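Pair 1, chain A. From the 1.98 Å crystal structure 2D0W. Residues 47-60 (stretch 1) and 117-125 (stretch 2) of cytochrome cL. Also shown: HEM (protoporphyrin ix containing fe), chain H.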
# COMPACT_ATOMS: atom_id res chain seq x y z
N CYS A 47 10.40 -4.92 -3.76
CA CYS A 47 9.19 -5.27 -3.01
C CYS A 47 7.91 -5.31 -3.87
O CYS A 47 6.87 -5.79 -3.42
CB CYS A 47 9.00 -4.25 -1.89
SG CYS A 47 10.48 -4.17 -0.88
N LEU A 48 8.01 -4.81 -5.10
CA LEU A 48 6.83 -4.62 -5.97
C LEU A 48 6.13 -5.84 -6.50
O LEU A 48 4.89 -5.90 -6.39
CB LEU A 48 7.07 -3.58 -7.08
CG LEU A 48 7.49 -2.20 -6.54
CD1 LEU A 48 7.91 -1.31 -7.68
CD2 LEU A 48 6.42 -1.55 -5.64
N PRO A 49 6.87 -6.83 -7.09
CA PRO A 49 6.19 -8.06 -7.52
C PRO A 49 5.34 -8.72 -6.43
O PRO A 49 4.23 -9.18 -6.70
CB PRO A 49 7.39 -8.94 -7.95
CG PRO A 49 8.51 -8.00 -8.33
CD PRO A 49 8.33 -6.83 -7.39
N LYS A 50 5.87 -8.83 -5.23
CA LYS A 50 5.08 -9.38 -4.15
C LYS A 50 3.83 -8.52 -3.82
O LYS A 50 2.71 -9.07 -3.70
CB LYS A 50 5.91 -9.68 -2.92
CG LYS A 50 5.06 -10.23 -1.78
CD LYS A 50 4.97 -11.72 -1.87
CE LYS A 50 3.88 -12.23 -0.93
NZ LYS A 50 3.65 -13.69 -1.11
N GLY A 51 3.99 -7.21 -3.77
CA GLY A 51 2.83 -6.32 -3.57
C GLY A 51 1.80 -6.54 -4.64
O GLY A 51 0.62 -6.67 -4.34
N GLU A 52 2.25 -6.64 -5.90
CA GLU A 52 1.33 -6.89 -7.03
C GLU A 52 0.60 -8.22 -6.94
O GLU A 52 -0.62 -8.28 -7.19
CB GLU A 52 2.09 -6.85 -8.36
CG GLU A 52 1.24 -7.21 -9.53
CD GLU A 52 2.07 -7.33 -10.81
OE1 GLU A 52 3.19 -7.82 -10.73
OE2 GLU A 52 1.58 -6.94 -11.89
N GLU A 53 1.32 -9.30 -6.56
CA GLU A 53 0.61 -10.59 -6.46
C GLU A 53 -0.52 -10.57 -5.40
O GLU A 53 -1.59 -11.12 -5.63
CB GLU A 53 1.54 -11.82 -6.31
CG GLU A 53 2.62 -11.71 -5.27
CD GLU A 53 3.76 -12.77 -5.45
OE1 GLU A 53 3.48 -13.98 -5.25
OE2 GLU A 53 4.92 -12.39 -5.77
N ILE A 54 -0.25 -9.96 -4.25
CA ILE A 54 -1.23 -9.82 -3.16
C ILE A 54 -2.43 -9.03 -3.66
O ILE A 54 -3.58 -9.48 -3.57
CB ILE A 54 -0.57 -9.11 -1.95
CG1 ILE A 54 0.45 -10.03 -1.30
CG2 ILE A 54 -1.62 -8.65 -0.90
CD1 ILE A 54 1.38 -9.25 -0.34
N TYR A 55 -2.14 -7.90 -4.31
CA TYR A 55 -3.15 -7.00 -4.91
C TYR A 55 -4.06 -7.69 -5.91
O TYR A 55 -5.32 -7.58 -5.90
CB TYR A 55 -2.45 -5.78 -5.58
CG TYR A 55 -3.47 -4.91 -6.23
CD1 TYR A 55 -4.12 -3.89 -5.51
CD2 TYR A 55 -3.84 -5.12 -7.56
CE1 TYR A 55 -5.12 -3.12 -6.07
CE2 TYR A 55 -4.83 -4.30 -8.14
CZ TYR A 55 -5.47 -3.33 -7.36
OH TYR A 55 -6.44 -2.53 -7.87
N LEU A 56 -3.44 -8.46 -6.78
CA LEU A 56 -4.17 -9.05 -7.88
C LEU A 56 -5.13 -10.05 -7.30
O LEU A 56 -6.26 -10.17 -7.73
CB LEU A 56 -3.22 -9.71 -8.89
CG LEU A 56 -2.50 -8.76 -9.86
CD1 LEU A 56 -1.51 -9.50 -10.82
CD2 LEU A 56 -3.52 -7.91 -10.65
N GLU A 57 -4.64 -10.83 -6.35
CA GLU A 57 -5.46 -11.90 -5.83
C GLU A 57 -6.64 -11.43 -4.99
O GLU A 57 -7.72 -12.04 -5.02
CB GLU A 57 -4.60 -12.92 -5.10
CG GLU A 57 -3.92 -13.87 -6.14
CD GLU A 57 -4.91 -14.82 -6.81
OE1 GLU A 57 -6.02 -15.01 -6.27
OE2 GLU A 57 -4.59 -15.40 -7.87
N SER A 58 -6.45 -10.37 -4.24
CA SER A 58 -7.45 -10.04 -3.23
C SER A 58 -8.17 -8.71 -3.44
O SER A 58 -9.18 -8.43 -2.78
CB SER A 58 -6.81 -10.13 -1.81
OG SER A 58 -6.70 -11.54 -1.38
N CYS A 59 -7.65 -7.86 -4.32
CA CYS A 59 -8.17 -6.51 -4.44
C CYS A 59 -8.63 -6.15 -5.85
O CYS A 59 -9.48 -5.28 -6.02
CB CYS A 59 -7.10 -5.46 -3.99
SG CYS A 59 -6.13 -5.87 -2.54
N SER A 60 -8.04 -6.76 -6.87
CA SER A 60 -8.21 -6.23 -8.21
C SER A 60 -9.59 -6.58 -8.80
O SER A 60 -10.03 -5.93 -9.73
CB SER A 60 -7.11 -6.69 -9.16
OG SER A 60 -7.25 -8.07 -9.47
N LYS A 117 4.03 -4.29 1.60
CA LYS A 117 4.40 -4.49 0.20
C LYS A 117 3.20 -4.21 -0.69
O LYS A 117 3.28 -3.69 -1.79
CB LYS A 117 4.87 -5.93 -0.02
CG LYS A 117 6.22 -6.29 0.61
CD LYS A 117 6.46 -7.81 0.43
CE LYS A 117 7.85 -8.24 0.78
NZ LYS A 117 8.07 -7.88 2.18
N LEU A 118 2.05 -4.60 -0.20
CA LEU A 118 0.79 -4.24 -0.89
C LEU A 118 0.69 -2.72 -1.04
O LEU A 118 0.34 -2.21 -2.11
CB LEU A 118 -0.40 -4.75 -0.07
CG LEU A 118 -1.80 -4.29 -0.51
CD1 LEU A 118 -2.06 -4.57 -1.99
CD2 LEU A 118 -2.87 -4.93 0.44
N ILE A 119 0.94 -2.00 0.03
CA ILE A 119 0.83 -0.51 0.00
C ILE A 119 1.89 0.05 -1.01
O ILE A 119 1.60 0.94 -1.80
CB ILE A 119 0.99 0.03 1.41
CG1 ILE A 119 -0.26 -0.24 2.24
CG2 ILE A 119 1.34 1.56 1.42
CD1 ILE A 119 -0.12 0.00 3.79
N ALA A 120 3.09 -0.50 -1.02
CA ALA A 120 4.13 -0.05 -1.98
C ALA A 120 3.64 -0.23 -3.39
O ALA A 120 3.90 0.61 -4.26
CB ALA A 120 5.45 -0.83 -1.80
N TRP A 121 2.92 -1.33 -3.64
CA TRP A 121 2.35 -1.57 -5.01
C TRP A 121 1.30 -0.53 -5.33
O TRP A 121 1.29 -0.02 -6.43
CB TRP A 121 1.69 -2.96 -5.16
CG TRP A 121 1.10 -3.21 -6.53
CD1 TRP A 121 -0.22 -3.45 -6.85
CD2 TRP A 121 1.81 -3.23 -7.76
NE1 TRP A 121 -0.36 -3.63 -8.21
CE2 TRP A 121 0.88 -3.50 -8.79
CE3 TRP A 121 3.16 -3.05 -8.10
CZ2 TRP A 121 1.25 -3.58 -10.15
CZ3 TRP A 121 3.53 -3.12 -9.47
CH2 TRP A 121 2.57 -3.39 -10.46
N ILE A 122 0.37 -0.29 -4.38
CA ILE A 122 -0.65 0.74 -4.57
C ILE A 122 -0.04 2.11 -4.89
O ILE A 122 -0.51 2.81 -5.78
CB ILE A 122 -1.65 0.82 -3.36
CG1 ILE A 122 -2.44 -0.50 -3.24
CG2 ILE A 122 -2.56 2.08 -3.48
CD1 ILE A 122 -3.19 -0.63 -1.87
N ARG A 123 1.02 2.49 -4.19
CA ARG A 123 1.71 3.76 -4.52
C ARG A 123 2.31 3.70 -5.92
O ARG A 123 2.29 4.71 -6.66
CB ARG A 123 2.80 4.11 -3.50
CG ARG A 123 2.28 4.23 -2.01
CD ARG A 123 1.07 5.13 -1.99
NE ARG A 123 0.77 5.46 -0.61
CZ ARG A 123 -0.34 6.05 -0.19
NH1 ARG A 123 -1.30 6.36 -1.02
NH2 ARG A 123 -0.48 6.30 1.10
N HIS A 124 2.88 2.55 -6.27
CA HIS A 124 3.60 2.41 -7.58
C HIS A 124 2.73 2.57 -8.86
O HIS A 124 3.23 2.99 -9.91
CB HIS A 124 4.35 1.07 -7.66
CG HIS A 124 5.31 1.00 -8.81
ND1 HIS A 124 6.51 1.69 -8.84
CD2 HIS A 124 5.26 0.30 -9.97
CE1 HIS A 124 7.14 1.43 -9.98
NE2 HIS A 124 6.40 0.60 -10.68
N ILE A 125 1.47 2.16 -8.75
CA ILE A 125 0.48 2.20 -9.85
C ILE A 125 -0.18 3.55 -10.11
O ILE A 125 -0.93 3.69 -11.09
CB ILE A 125 -0.62 1.05 -9.70
CG1 ILE A 125 -1.44 1.14 -8.40
CG2 ILE A 125 -0.00 -0.37 -9.88
CD1 ILE A 125 -2.39 -0.08 -8.19
CHA HEM H . -12.56 1.65 -0.84
CHB HEM H . -8.24 -0.62 -0.97
CHC HEM H . -10.34 -4.98 -1.56
CHD HEM H . -14.40 -2.55 -2.63
C1A HEM H . -11.18 1.44 -0.73
C2A HEM H . -10.14 2.39 -0.34
C3A HEM H . -8.97 1.76 -0.41
C4A HEM H . -9.18 0.38 -0.81
CMA HEM H . -7.56 2.36 -0.13
CAA HEM H . -10.38 3.88 -0.00
CBA HEM H . -10.34 4.63 -1.34
CGA HEM H . -10.38 6.15 -1.16
O1A HEM H . -10.14 6.64 -0.04
O2A HEM H . -10.67 6.85 -2.17
C1B HEM H . -8.42 -2.00 -1.09
C2B HEM H . -7.44 -3.09 -1.10
C3B HEM H . -8.00 -4.20 -1.17
C4B HEM H . -9.41 -4.02 -1.31
CMB HEM H . -5.94 -2.78 -1.09
CAB HEM H . -7.35 -5.56 -0.87
CBB HEM H . -6.70 -5.76 0.24
C1C HEM H . -11.64 -4.71 -1.93
C2C HEM H . -12.72 -5.69 -2.15
C3C HEM H . -13.80 -5.01 -2.50
C4C HEM H . -13.51 -3.57 -2.39
CMC HEM H . -12.40 -7.14 -2.47
CAC HEM H . -15.13 -5.50 -3.16
CBC HEM H . -15.68 -6.57 -2.65
C1D HEM H . -14.36 -1.25 -2.18
C2D HEM H . -15.47 -0.32 -2.13
C3D HEM H . -14.91 0.98 -1.57
C4D HEM H . -13.49 0.74 -1.35
CMD HEM H . -16.94 -0.61 -2.56
CAD HEM H . -15.65 2.33 -1.26
CBD HEM H . -15.81 2.28 0.26
CGD HEM H . -16.14 3.61 0.89
O1D HEM H . -16.22 3.71 2.13
O2D HEM H . -16.30 4.58 0.13
NA HEM H . -10.54 0.25 -1.02
NB HEM H . -9.61 -2.67 -1.29
NC HEM H . -12.17 -3.43 -2.04
ND HEM H . -13.23 -0.57 -1.74
FE HEM H . -11.38 -1.63 -1.43

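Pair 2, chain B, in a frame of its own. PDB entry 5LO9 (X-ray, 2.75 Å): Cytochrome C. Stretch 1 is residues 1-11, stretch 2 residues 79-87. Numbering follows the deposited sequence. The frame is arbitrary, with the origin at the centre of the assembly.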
# COMPACT_ATOMS: atom_id res chain seq x y z
N PRO B 1 11.34 -39.28 -47.44
CA PRO B 1 10.96 -37.87 -47.64
C PRO B 1 12.10 -36.90 -47.28
O PRO B 1 12.26 -35.86 -47.94
CB PRO B 1 9.75 -37.67 -46.71
CG PRO B 1 9.15 -39.04 -46.55
CD PRO B 1 10.29 -40.06 -46.75
N PHE B 2 12.87 -37.23 -46.22
CA PHE B 2 14.10 -36.50 -45.91
C PHE B 2 15.17 -36.73 -46.99
O PHE B 2 16.04 -35.88 -47.16
CB PHE B 2 14.60 -36.93 -44.50
CG PHE B 2 15.84 -36.19 -44.00
CD1 PHE B 2 15.70 -35.06 -43.16
CD2 PHE B 2 17.15 -36.63 -44.29
CE1 PHE B 2 16.86 -34.35 -42.64
CE2 PHE B 2 18.31 -35.92 -43.78
CZ PHE B 2 18.15 -34.78 -42.95
N GLU B 3 15.07 -37.83 -47.78
CA GLU B 3 16.08 -38.15 -48.80
C GLU B 3 15.85 -37.35 -50.08
O GLU B 3 16.79 -36.74 -50.61
CB GLU B 3 16.08 -39.66 -49.11
CG GLU B 3 16.49 -40.59 -47.95
CD GLU B 3 17.78 -40.17 -47.23
OE1 GLU B 3 18.52 -39.28 -47.72
OE2 GLU B 3 18.05 -40.76 -46.15
N ARG B 4 14.60 -37.29 -50.55
CA ARG B 4 14.31 -36.42 -51.68
C ARG B 4 14.63 -34.97 -51.30
O ARG B 4 15.29 -34.25 -52.05
CB ARG B 4 12.84 -36.58 -52.09
CG ARG B 4 12.35 -35.62 -53.20
CD ARG B 4 12.84 -36.00 -54.63
NE ARG B 4 11.77 -35.87 -55.64
CZ ARG B 4 10.86 -36.80 -55.90
NH1 ARG B 4 10.87 -37.97 -55.25
NH2 ARG B 4 9.92 -36.57 -56.83
N GLY B 5 14.20 -34.56 -50.10
CA GLY B 5 14.52 -33.23 -49.61
C GLY B 5 16.01 -32.94 -49.62
O GLY B 5 16.45 -31.87 -50.07
N ARG B 6 16.82 -33.88 -49.11
CA ARG B 6 18.26 -33.64 -49.08
C ARG B 6 18.81 -33.47 -50.49
O ARG B 6 19.60 -32.55 -50.75
CB ARG B 6 19.01 -34.77 -48.34
CG ARG B 6 20.47 -34.35 -47.90
CD ARG B 6 21.45 -35.51 -47.66
NE ARG B 6 20.77 -36.69 -47.11
CZ ARG B 6 20.72 -37.00 -45.81
NH1 ARG B 6 21.28 -36.21 -44.89
NH2 ARG B 6 20.06 -38.10 -45.43
N THR B 7 18.42 -34.35 -51.42
CA THR B 7 19.02 -34.24 -52.74
C THR B 7 18.58 -32.95 -53.44
O THR B 7 19.41 -32.29 -54.08
CB THR B 7 18.71 -35.49 -53.58
OG1 THR B 7 17.30 -35.59 -53.79
CG2 THR B 7 19.22 -36.82 -52.87
N LEU B 8 17.33 -32.49 -53.22
CA LEU B 8 16.92 -31.20 -53.77
C LEU B 8 17.63 -30.04 -53.10
O LEU B 8 18.00 -29.06 -53.77
CB LEU B 8 15.42 -31.00 -53.62
CG LEU B 8 14.51 -31.71 -54.60
CD1 LEU B 8 13.04 -31.32 -54.35
CD2 LEU B 8 14.94 -31.38 -56.01
N ALA B 9 17.81 -30.10 -51.79
CA ALA B 9 18.50 -29.00 -51.14
C ALA B 9 19.97 -28.96 -51.53
O ALA B 9 20.51 -27.87 -51.78
CB ALA B 9 18.35 -29.08 -49.63
N GLU B 10 20.64 -30.11 -51.60
CA GLU B 10 22.09 -30.11 -51.77
C GLU B 10 22.53 -30.14 -53.24
O GLU B 10 23.55 -29.54 -53.58
CB GLU B 10 22.71 -31.32 -51.05
CG GLU B 10 22.61 -31.31 -49.51
CD GLU B 10 23.38 -32.48 -48.87
OE1 GLU B 10 24.00 -33.28 -49.61
OE2 GLU B 10 23.28 -32.64 -47.63
N GLN B 11 21.76 -30.77 -54.12
CA GLN B 11 22.17 -30.97 -55.50
C GLN B 11 21.13 -30.60 -56.55
O GLN B 11 21.48 -30.53 -57.73
CB GLN B 11 22.58 -32.43 -55.72
CG GLN B 11 23.85 -32.84 -54.99
CD GLN B 11 23.93 -34.35 -54.82
OE1 GLN B 11 23.54 -35.12 -55.70
NE2 GLN B 11 24.47 -34.77 -53.68
N ALA B 79 8.73 -32.85 -49.34
CA ALA B 79 10.04 -33.38 -49.00
C ALA B 79 10.97 -32.29 -48.50
O ALA B 79 11.63 -32.48 -47.46
CB ALA B 79 10.68 -34.06 -50.20
N VAL B 80 11.07 -31.16 -49.22
CA VAL B 80 12.00 -30.10 -48.79
C VAL B 80 11.51 -29.46 -47.51
O VAL B 80 12.31 -29.02 -46.69
CB VAL B 80 12.26 -29.00 -49.84
CG1 VAL B 80 13.09 -29.53 -50.97
CG2 VAL B 80 10.96 -28.37 -50.34
N SER B 81 10.19 -29.34 -47.32
CA SER B 81 9.71 -28.82 -46.05
C SER B 81 10.19 -29.69 -44.88
O SER B 81 10.71 -29.18 -43.89
CB SER B 81 8.19 -28.71 -46.08
OG SER B 81 7.77 -27.94 -47.20
N ALA B 82 10.07 -31.02 -45.01
CA ALA B 82 10.53 -31.92 -43.95
C ALA B 82 12.04 -31.87 -43.79
O ALA B 82 12.56 -32.01 -42.68
CB ALA B 82 10.10 -33.33 -44.23
N TYR B 83 12.78 -31.72 -44.89
CA TYR B 83 14.23 -31.68 -44.79
C TYR B 83 14.70 -30.46 -44.01
O TYR B 83 15.48 -30.58 -43.06
CB TYR B 83 14.88 -31.70 -46.18
CG TYR B 83 16.35 -31.40 -46.16
CD1 TYR B 83 17.27 -32.39 -45.91
CD2 TYR B 83 16.82 -30.13 -46.38
CE1 TYR B 83 18.64 -32.11 -45.88
CE2 TYR B 83 18.20 -29.84 -46.36
CZ TYR B 83 19.10 -30.84 -46.11
OH TYR B 83 20.47 -30.56 -46.09
N TYR B 84 14.22 -29.27 -44.38
CA TYR B 84 14.70 -28.05 -43.73
C TYR B 84 14.19 -27.96 -42.30
O TYR B 84 14.85 -27.35 -41.45
CB TYR B 84 14.30 -26.80 -44.54
CG TYR B 84 15.26 -26.53 -45.68
CD1 TYR B 84 16.57 -26.21 -45.41
CD2 TYR B 84 14.88 -26.64 -47.01
CE1 TYR B 84 17.49 -26.00 -46.42
CE2 TYR B 84 15.79 -26.41 -48.04
CZ TYR B 84 17.09 -26.10 -47.73
OH TYR B 84 18.06 -25.87 -48.68
N GLY B 85 13.05 -28.59 -42.02
CA GLY B 85 12.50 -28.59 -40.68
C GLY B 85 13.24 -29.49 -39.73
O GLY B 85 13.23 -29.27 -38.51
N ALA B 86 13.91 -30.51 -40.27
CA ALA B 86 14.72 -31.41 -39.45
C ALA B 86 16.11 -30.88 -39.17
O ALA B 86 16.76 -31.38 -38.26
CB ALA B 86 14.86 -32.76 -40.14
N LEU B 87 16.58 -29.88 -39.90
CA LEU B 87 17.92 -29.37 -39.66
C LEU B 87 18.03 -28.66 -38.31
O LEU B 87 17.07 -28.16 -37.72
CB LEU B 87 18.33 -28.39 -40.75
CG LEU B 87 18.51 -29.02 -42.13
CD1 LEU B 87 19.21 -28.01 -43.02
CD2 LEU B 87 19.24 -30.33 -42.12

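Superposing N, CA and C of 14 central residues brings pair 2 onto pair 1 with an RMSD of 0.5 Å. In each pair two helices cross almost at right angles: the axes approach to 7.3 Å at a signed angle of -92° in pair 1, and to 7.2 Å at -84° in pair 2. Neither contact contains a hydrogen bond between its stretches, so both rest on close packing, which buries 698 Å² in pair 1 and 548 Å² in pair 2.

The crossing point is a matched glycine. Gly A51 CA lies 4.0 Å from Leu A118 CA, and Gly B5 CA lies 4.1 Å from Val B80 CA. An ideal CB on Gly A51 would stand 2.1 Å from Lys A117 O and 2.9 Å from Trp A121 CB; one on Gly B5 would stand 2.5 Å from Ala B79 O and 2.6 Å from Tyr B83 CB. At these separations a side chain does not fit. In pair 1 the approach also permits a CA-H...O contact, Gly A51 CA to Lys A117 O at 3.2 Å.

Beside the glycine sits the matched aromatic knob, Trp A121 and Tyr B83, with CA atoms 0.1 Å apart and chi1 t in both. Trp A121 sits among Leu A48, Gly A51, Glu A52 and Tyr A55; Tyr B83 sits among the equivalent Phe B2, Gly B5, Arg B6 and Ala B9. Glu A52 CA lies 3.6 Å from the centroid of the Trp A121 five-membered ring, 4° off its normal; Arg B6 CA lies 3.9 Å from the Tyr B83 ring centroid, 30° off.

The hole's walls exchange bulk. Pair 1 places its second aromatic at Tyr A55, whose CB is 3.5 Å from Trp A121 CD1; pair 2 has Ala B9 there, with CB 3.4 Å from Tyr B83 CE2. Conversely, Leu A48 matches Phe B2, whose CE1 reaches Tyr B83 CD1 at 3.8 Å. Each knob thus has one oblique aromatic neighbour across the contact, from different positions: the Tyr A55 ring and the Trp A121 five-membered ring have centroids 5.2 Å apart, as do the Phe B2 and Tyr B83 rings.

The next turn follows suit. Leu A48 CD1 lies over the His A124 ring, 3.5 Å from its centroid, whereas Phe B2 CE1 meets the small Ala B86 CB at 3.6 Å. At Lys A117, CD packs 3.6 Å from Lys A50 CG; the matched Ala B79 CB lies 3.8 Å from Arg B4 CG. Ile A54 CG2 to Leu A118 CD2, 4.1 Å, corresponds to Leu B8 CD1 to Val B80 CG1, 3.8 Å.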